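Local coordinates for protein Serpin48 (Tenebrio molitor, PDB 3OZQ) that inhibits SPE, a serine protease of insect innate immunity, as a highly specific inhibitor of the serpin family, at residues 94-98 / 135-140; 149-153 / 165-169. All coordinates share one frame. Residues are numbered along the deposited sequence.

Interaction 1 (94-98 / 135-140); sequences ANKIY and LMNAWV
The extended segment 94-98 packs against helical segment 135-140, their axes 9.5 Å apart and running near-antiparallel at 149°. Ala94 lies nearest Val140 (CA-CA 5.8 Å) and Tyr98 nearest Met136 (CA-CA 8.1 Å). Strand alternation turns Ala94, Lys96 and Tyr98 toward the helix, Asn95 and Ile97 away.

Cation-pi and CH-pi contacts centre on Trp139 (chi1 t, chi2 81°). Lys96 leaves the strand with chi1 t and then bends (chi2 109°, chi3 p), so that its CE sits 3.5 Å from the centroid of the Trp139 six-membered ring and its NZ 3.7 Å from that of the five-membered ring. The ammonium is also held by a hydrogen bond to Gln120 and a salt bridge to Glu122.

A Met-aromatic contact forms at Tyr98, where Met136 (m, t, p) covers one ring face: CG lies 3.5 Å and SD 4.2 Å from the Tyr98 centroid.

Apolar packing completes the fit: the small Ala94 brings CB to 3.5 Å from Trp139 CZ3, and Leu135 CD1 meets Tyr98 CE1 at 3.7 Å.

Helix 129-143 laid over strand 90-100 corresponds to helix F covering beta-sheet A of the serpin fold.

Interaction 2 (149-153 / 165-169); sequences QNLVD and LINAL
Leu151 overlaps the face of strand 165-169, its branched end spreading across the surface between Ile166 and Ala168. Its chi1 and chi2 are both t, an extended side chain that spans the gap between backbones whose nearest pair, Leu151 CA and Ala168 CA, is 7.6 Å apart. Leu151 CD2 lies 3.5 Å from Ile166 CD1; Leu151 CD1 lies 3.6 Å from Ala168 CB, 3.9 Å from Ile166 CG2 and 4.2 Å from the Asn167 carbonyl carbon C. The small side chain of Ala168, whose CA-to-CB bond points toward the loop, lets the leucine methyl lie close to the strand backbone.

Val152, with chi1 t, adds a second apolar contact, its CG2 3.6 Å from Ile166 CD1. Ile166 thus receives both loop residues on one methyl, which its chi1 m and chi2 of -38° swing toward the loop although its CA-to-CB bond points sideways.

Segment 149-153 is irregular. Asn150 adopts left-handed backbone angles (52°/45°), a conformation asparagine tolerates well, and Leu151 follows at -61°/-51°. The loop runs roughly opposite to the strand, which has extended angles and alternates Ile166 and Ala168 on this face with Asn167 directed away. The contact is purely apolar and buries 168 Å².

The loop joins helix 129-143 to strand 163-174, and Ile166 packs also on Met136 and Val140 of that helix. Leu151 reaches Val314 and Lys316 of the adjoining strand 310-321, while Asn167, on the other face, meets Ala41 and Leu44 of helix 38-50.

How the interactions relate
Interactions 1 and 2, centred 7 Å apart, follow one another along the chain: the helix laid on the sheet in the first leads into the loop that packs on it in the second. Asn137 OD1 probably accepts a hydrogen bond from Val152 N (2.7 Å), tying helix to loop, and Ala94 N probably bonds to Ala168 O (2.7 Å), joining the antiparallel strands 90-100 and 163-174. Met136 CE, 3.2 Å from Ile166 CG1, makes the hydrophobic layer continuous. In serpins generally, the cleaved reactive loop inserts between the strands equivalent to 163-174 and 310-321, which pair directly here, so both contacts cover the sheet that is expected to open.

Interaction 1 (94-98 / 135-140)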
ATOM      1  N   ALA A  94       0.424 -11.431  -2.179  1.00 39.24           N
ATOM      2  CA  ALA A  94      -0.386 -12.630  -2.251  1.00 35.73           C
ATOM      3  C   ALA A  94      -1.802 -12.132  -2.388  1.00 38.79           C
ATOM      4  O   ALA A  94      -2.446 -11.803  -1.393  1.00 38.82           O
ATOM      5  CB  ALA A  94      -0.230 -13.460  -1.003  1.00 42.13           C
ATOM      6  N   ASN A  95      -2.268 -12.049  -3.630  1.00 35.25           N
ATOM      7  CA  ASN A  95      -3.586 -11.533  -3.931  1.00 34.68           C
ATOM      8  C   ASN A  95      -4.433 -12.658  -4.484  1.00 36.71           C
ATOM      9  O   ASN A  95      -4.016 -13.385  -5.387  1.00 37.34           O
ATOM     10  CB  ASN A  95      -3.522 -10.375  -4.941  1.00 36.70           C
ATOM     11  CG  ASN A  95      -2.731  -9.177  -4.420  1.00 41.34           C
ATOM     12  OD1 ASN A  95      -2.418  -8.235  -5.176  1.00 38.69           O
ATOM     13  ND2 ASN A  95      -2.395  -9.205  -3.128  1.00 31.40           N
ATOM     14  N   LYS A  96      -5.629 -12.800  -3.937  1.00 37.27           N
ATOM     15  CA  LYS A  96      -6.498 -13.892  -4.341  1.00 36.17           C
ATOM     16  C   LYS A  96      -7.963 -13.521  -4.229  1.00 36.79           C
ATOM     17  O   LYS A  96      -8.366 -12.739  -3.366  1.00 35.53           O
ATOM     18  CB  LYS A  96      -6.191 -15.124  -3.501  1.00 37.05           C
ATOM     19  CG  LYS A  96      -7.184 -16.233  -3.679  1.00 40.41           C
ATOM     20  CD  LYS A  96      -6.613 -17.384  -4.421  1.00 45.32           C
ATOM     21  CE  LYS A  96      -5.641 -18.148  -3.573  1.00 41.42           C
ATOM     22  NZ  LYS A  96      -5.596 -19.567  -4.058  1.00 39.04           N
ATOM     23  N   ILE A  97      -8.768 -14.088  -5.121  1.00 36.40           N
ATOM     24  CA  ILE A  97     -10.200 -13.898  -5.067  1.00 33.78           C
ATOM     25  C   ILE A  97     -10.798 -15.258  -4.805  1.00 39.36           C
ATOM     26  O   ILE A  97     -10.809 -16.106  -5.690  1.00 42.15           O
ATOM     27  CB  ILE A  97     -10.739 -13.304  -6.379  1.00 38.73           C
ATOM     28  CG1 ILE A  97     -10.178 -11.887  -6.578  1.00 37.96           C
ATOM     29  CG2 ILE A  97     -12.259 -13.267  -6.370  1.00 38.50           C
ATOM     30  CD1 ILE A  97     -10.896 -11.095  -7.666  1.00 34.93           C
ATOM     31  N   TYR A  98     -11.234 -15.484  -3.572  1.00 35.67           N
ATOM     32  CA  TYR A  98     -11.880 -16.748  -3.207  1.00 35.29           C
ATOM     33  C   TYR A  98     -13.378 -16.646  -3.436  1.00 39.15           C
ATOM     34  O   TYR A  98     -13.992 -15.660  -3.027  1.00 36.94           O
ATOM     35  CB  TYR A  98     -11.623 -17.082  -1.745  1.00 36.05           C
ATOM     36  CG  TYR A  98     -10.234 -17.579  -1.458  1.00 38.95           C
ATOM     37  CD1 TYR A  98      -9.924 -18.929  -1.556  1.00 38.40           C
ATOM     38  CD2 TYR A  98      -9.225 -16.695  -1.093  1.00 35.83           C
ATOM     39  CE1 TYR A  98      -8.651 -19.382  -1.288  1.00 41.85           C
ATOM     40  CE2 TYR A  98      -7.955 -17.136  -0.819  1.00 40.45           C
ATOM     41  CZ  TYR A  98      -7.668 -18.478  -0.914  1.00 40.47           C
ATOM     42  OH  TYR A  98      -6.393 -18.910  -0.646  1.00 36.09           O
ATOM     43  N   LEU A 135      -7.615 -21.891   5.585  1.00 37.23           N
ATOM     44  CA  LEU A 135      -7.201 -22.229   4.230  1.00 44.32           C
ATOM     45  C   LEU A 135      -6.641 -20.987   3.542  1.00 42.16           C
ATOM     46  O   LEU A 135      -5.545 -21.017   2.981  1.00 41.43           O
ATOM     47  CB  LEU A 135      -8.403 -22.784   3.455  1.00 40.19           C
ATOM     48  CG  LEU A 135      -8.322 -23.382   2.045  1.00 47.09           C
ATOM     49  CD1 LEU A 135      -8.562 -22.323   0.973  1.00 45.38           C
ATOM     50  CD2 LEU A 135      -7.007 -24.121   1.823  1.00 49.66           C
ATOM     51  N   MET A 136      -7.405 -19.902   3.597  1.00 40.64           N
ATOM     52  CA  MET A 136      -6.998 -18.645   2.980  1.00 41.15           C
ATOM     53  C   MET A 136      -5.727 -18.119   3.639  1.00 42.47           C
ATOM     54  O   MET A 136      -4.788 -17.741   2.955  1.00 39.97           O
ATOM     55  CB  MET A 136      -8.127 -17.618   3.063  1.00 39.10           C
ATOM     56  CG  MET A 136      -9.351 -18.023   2.269  1.00 39.92           C
ATOM     57  SD  MET A 136     -10.772 -16.936   2.483  1.00 46.87           S
ATOM     58  CE  MET A 136     -10.194 -15.460   1.700  1.00 51.94           C
ATOM     59  N   ASN A 137      -5.686 -18.131   4.969  1.00 39.31           N
ATOM     60  CA  ASN A 137      -4.509 -17.656   5.693  1.00 42.82           C
ATOM     61  C   ASN A 137      -3.261 -18.483   5.436  1.00 41.29           C
ATOM     62  O   ASN A 137      -2.154 -17.956   5.431  1.00 38.68           O
ATOM     63  CB  ASN A 137      -4.783 -17.592   7.198  1.00 39.99           C
ATOM     64  CG  ASN A 137      -5.825 -16.555   7.545  1.00 42.52           C
ATOM     65  OD1 ASN A 137      -6.130 -15.675   6.733  1.00 42.63           O
ATOM     66  ND2 ASN A 137      -6.379 -16.645   8.749  1.00 37.16           N
ATOM     67  N   ALA A 138      -3.437 -19.788   5.243  1.00 42.93           N
ATOM     68  CA  ALA A 138      -2.289 -20.665   5.059  1.00 44.54           C
ATOM     69  C   ALA A 138      -1.694 -20.380   3.692  1.00 41.63           C
ATOM     70  O   ALA A 138      -0.471 -20.389   3.523  1.00 45.14           O
ATOM     71  CB  ALA A 138      -2.691 -22.136   5.186  1.00 41.33           C
ATOM     72  N   TRP A 139      -2.569 -20.109   2.731  1.00 38.21           N
ATOM     73  CA  TRP A 139      -2.148 -19.763   1.386  1.00 42.40           C
ATOM     74  C   TRP A 139      -1.326 -18.479   1.436  1.00 42.85           C
ATOM     75  O   TRP A 139      -0.221 -18.416   0.901  1.00 38.31           O
ATOM     76  CB  TRP A 139      -3.343 -19.586   0.445  1.00 38.81           C
ATOM     77  CG  TRP A 139      -2.894 -19.266  -0.960  1.00 42.02           C
ATOM     78  CD1 TRP A 139      -2.459 -20.157  -1.898  1.00 37.39           C
ATOM     79  CD2 TRP A 139      -2.785 -17.965  -1.560  1.00 40.60           C
ATOM     80  NE1 TRP A 139      -2.103 -19.496  -3.050  1.00 46.44           N
ATOM     81  CE2 TRP A 139      -2.297 -18.150  -2.871  1.00 43.92           C
ATOM     82  CE3 TRP A 139      -3.075 -16.666  -1.125  1.00 38.96           C
ATOM     83  CZ2 TRP A 139      -2.084 -17.084  -3.750  1.00 42.70           C
ATOM     84  CZ3 TRP A 139      -2.861 -15.603  -2.002  1.00 40.10           C
ATOM     85  CH2 TRP A 139      -2.373 -15.822  -3.298  1.00 40.55           C
ATOM     86  N   VAL A 140      -1.876 -17.464   2.096  1.00 42.03           N
ATOM     87  CA  VAL A 140      -1.171 -16.199   2.290  1.00 36.56           C
ATOM     88  C   VAL A 140       0.202 -16.405   2.931  1.00 43.36           C
ATOM     89  O   VAL A 140       1.181 -15.778   2.532  1.00 39.90           O
ATOM     90  CB  VAL A 140      -1.991 -15.227   3.160  1.00 34.58           C
ATOM     91  CG1 VAL A 140      -1.079 -14.129   3.769  1.00 34.75           C
ATOM     92  CG2 VAL A 140      -3.121 -14.616   2.354  1.00 37.56           C
TER

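Interaction 2 (149-153 / 165-169)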
ATOM      1  N   GLN A 149       0.515 -13.332   8.637  1.00 37.67           N
ATOM      2  CA  GLN A 149      -0.265 -14.396   9.230  1.00 42.82           C
ATOM      3  C   GLN A 149      -1.638 -13.887   9.616  1.00 40.23           C
ATOM      4  O   GLN A 149      -1.830 -12.680   9.817  1.00 38.58           O
ATOM      5  CB  GLN A 149       0.472 -14.975  10.441  1.00 45.67           C
ATOM      6  CG  GLN A 149       1.808 -15.602  10.081  1.00 46.96           C
ATOM      7  CD  GLN A 149       2.422 -16.381  11.229  1.00 56.44           C
ATOM      8  OE1 GLN A 149       1.989 -16.266  12.377  1.00 58.52           O
ATOM      9  NE2 GLN A 149       3.433 -17.190  10.921  1.00 58.82           N
ATOM     10  N   ASN A 150      -2.593 -14.810   9.677  1.00 39.45           N
ATOM     11  CA  ASN A 150      -3.919 -14.508  10.174  1.00 38.87           C
ATOM     12  C   ASN A 150      -4.552 -13.309   9.501  1.00 38.12           C
ATOM     13  O   ASN A 150      -5.130 -12.451  10.162  1.00 41.26           O
ATOM     14  CB  ASN A 150      -3.854 -14.288  11.686  1.00 39.22           C
ATOM     15  CG  ASN A 150      -3.498 -15.551  12.423  1.00 46.53           C
ATOM     16  OD1 ASN A 150      -4.337 -16.433  12.580  1.00 51.39           O
ATOM     17  ND2 ASN A 150      -2.244 -15.663  12.852  1.00 43.46           N
ATOM     18  N   LEU A 151      -4.440 -13.246   8.183  1.00 32.68           N
ATOM     19  CA  LEU A 151      -5.045 -12.150   7.449  1.00 38.82           C
ATOM     20  C   LEU A 151      -6.556 -12.138   7.641  1.00 36.13           C
ATOM     21  O   LEU A 151      -7.131 -11.108   7.987  1.00 38.18           O
ATOM     22  CB  LEU A 151      -4.691 -12.224   5.960  1.00 37.63           C
ATOM     23  CG  LEU A 151      -5.116 -11.004   5.135  1.00 35.23           C
ATOM     24  CD1 LEU A 151      -4.180 -10.787   3.943  1.00 33.33           C
ATOM     25  CD2 LEU A 151      -6.565 -11.132   4.688  1.00 31.52           C
ATOM     26  N   VAL A 152      -7.187 -13.287   7.409  1.00 35.95           N
ATOM     27  CA  VAL A 152      -8.646 -13.426   7.496  1.00 34.20           C
ATOM     28  C   VAL A 152      -9.030 -13.784   8.926  1.00 43.55           C
ATOM     29  O   VAL A 152      -8.539 -14.768   9.491  1.00 39.02           O
ATOM     30  CB  VAL A 152      -9.180 -14.524   6.547  1.00 41.95           C
ATOM     31  CG1 VAL A 152     -10.695 -14.743   6.747  1.00 38.11           C
ATOM     32  CG2 VAL A 152      -8.872 -14.181   5.081  1.00 39.96           C
ATOM     33  N   ASP A 153      -9.882 -12.958   9.515  1.00 43.93           N
ATOM     34  CA  ASP A 153     -10.463 -13.252  10.812  1.00 40.94           C
ATOM     35  C   ASP A 153     -11.760 -13.997  10.555  1.00 45.43           C
ATOM     36  O   ASP A 153     -12.704 -13.427  10.007  1.00 47.46           O
ATOM     37  CB  ASP A 153     -10.725 -11.953  11.570  1.00 45.33           C
ATOM     38  CG  ASP A 153     -11.530 -12.167  12.846  1.00 49.18           C
ATOM     39  OD1 ASP A 153     -11.498 -11.268  13.702  1.00 53.32           O
ATOM     40  OD2 ASP A 153     -12.197 -13.217  12.991  1.00 47.42           O
ATOM     41  N   LEU A 165     -11.995 -10.839  -1.480  1.00 32.95           N
ATOM     42  CA  LEU A 165     -10.706 -10.370  -2.010  1.00 33.33           C
ATOM     43  C   LEU A 165      -9.676 -10.343  -0.900  1.00 31.51           C
ATOM     44  O   LEU A 165      -9.855  -9.661   0.105  1.00 30.06           O
ATOM     45  CB  LEU A 165     -10.809  -8.950  -2.574  1.00 30.02           C
ATOM     46  CG  LEU A 165     -11.831  -8.518  -3.630  1.00 35.59           C
ATOM     47  CD1 LEU A 165     -11.191  -7.636  -4.687  1.00 29.11           C
ATOM     48  CD2 LEU A 165     -12.615  -9.663  -4.254  1.00 28.97           C
ATOM     49  N   ILE A 166      -8.594 -11.078  -1.094  1.00 30.99           N
ATOM     50  CA  ILE A 166      -7.485 -11.092  -0.153  1.00 30.79           C
ATOM     51  C   ILE A 166      -6.296 -10.386  -0.795  1.00 34.05           C
ATOM     52  O   ILE A 166      -5.999 -10.633  -1.963  1.00 32.74           O
ATOM     53  CB  ILE A 166      -7.053 -12.526   0.139  1.00 35.01           C
ATOM     54  CG1 ILE A 166      -8.085 -13.202   1.032  1.00 39.29           C
ATOM     55  CG2 ILE A 166      -5.701 -12.533   0.793  1.00 37.97           C
ATOM     56  CD1 ILE A 166      -8.660 -12.285   2.077  1.00 35.62           C
ATOM     57  N   ASN A 167      -5.626  -9.526  -0.033  1.00 29.70           N
ATOM     58  CA  ASN A 167      -4.531  -8.682  -0.561  1.00 33.00           C
ATOM     59  C   ASN A 167      -3.429  -8.467   0.470  1.00 32.34           C
ATOM     60  O   ASN A 167      -3.488  -7.536   1.252  1.00 31.18           O
ATOM     61  CB  ASN A 167      -5.109  -7.332  -0.982  1.00 32.47           C
ATOM     62  CG  ASN A 167      -4.081  -6.390  -1.588  1.00 33.19           C
ATOM     63  OD1 ASN A 167      -2.999  -6.795  -2.011  1.00 34.07           O
ATOM     64  ND2 ASN A 167      -4.449  -5.122  -1.669  1.00 26.69           N
ATOM     65  N   ALA A 168      -2.435  -9.343   0.469  1.00 33.37           N
ATOM     66  CA  ALA A 168      -1.350  -9.287   1.429  1.00 30.35           C
ATOM     67  C   ALA A 168      -0.088  -8.902   0.690  1.00 35.13           C
ATOM     68  O   ALA A 168       0.178  -9.422  -0.392  1.00 34.41           O
ATOM     69  CB  ALA A 168      -1.152 -10.613   2.076  1.00 32.57           C
ATOM     70  N   LEU A 169       0.691  -8.000   1.271  1.00 31.35           N
ATOM     71  CA  LEU A 169       1.954  -7.598   0.648  1.00 36.07           C
ATOM     72  C   LEU A 169       2.944  -6.956   1.598  1.00 35.69           C
ATOM     73  O   LEU A 169       2.617  -6.573   2.719  1.00 33.63           O
ATOM     74  CB  LEU A 169       1.755  -6.669  -0.573  1.00 33.65           C
ATOM     75  CG  LEU A 169       0.784  -5.475  -0.646  1.00 35.92           C
ATOM     76  CD1 LEU A 169       0.211  -5.012   0.662  1.00 37.25           C
ATOM     77  CD2 LEU A 169       1.331  -4.270  -1.460  1.00 27.92           C
TER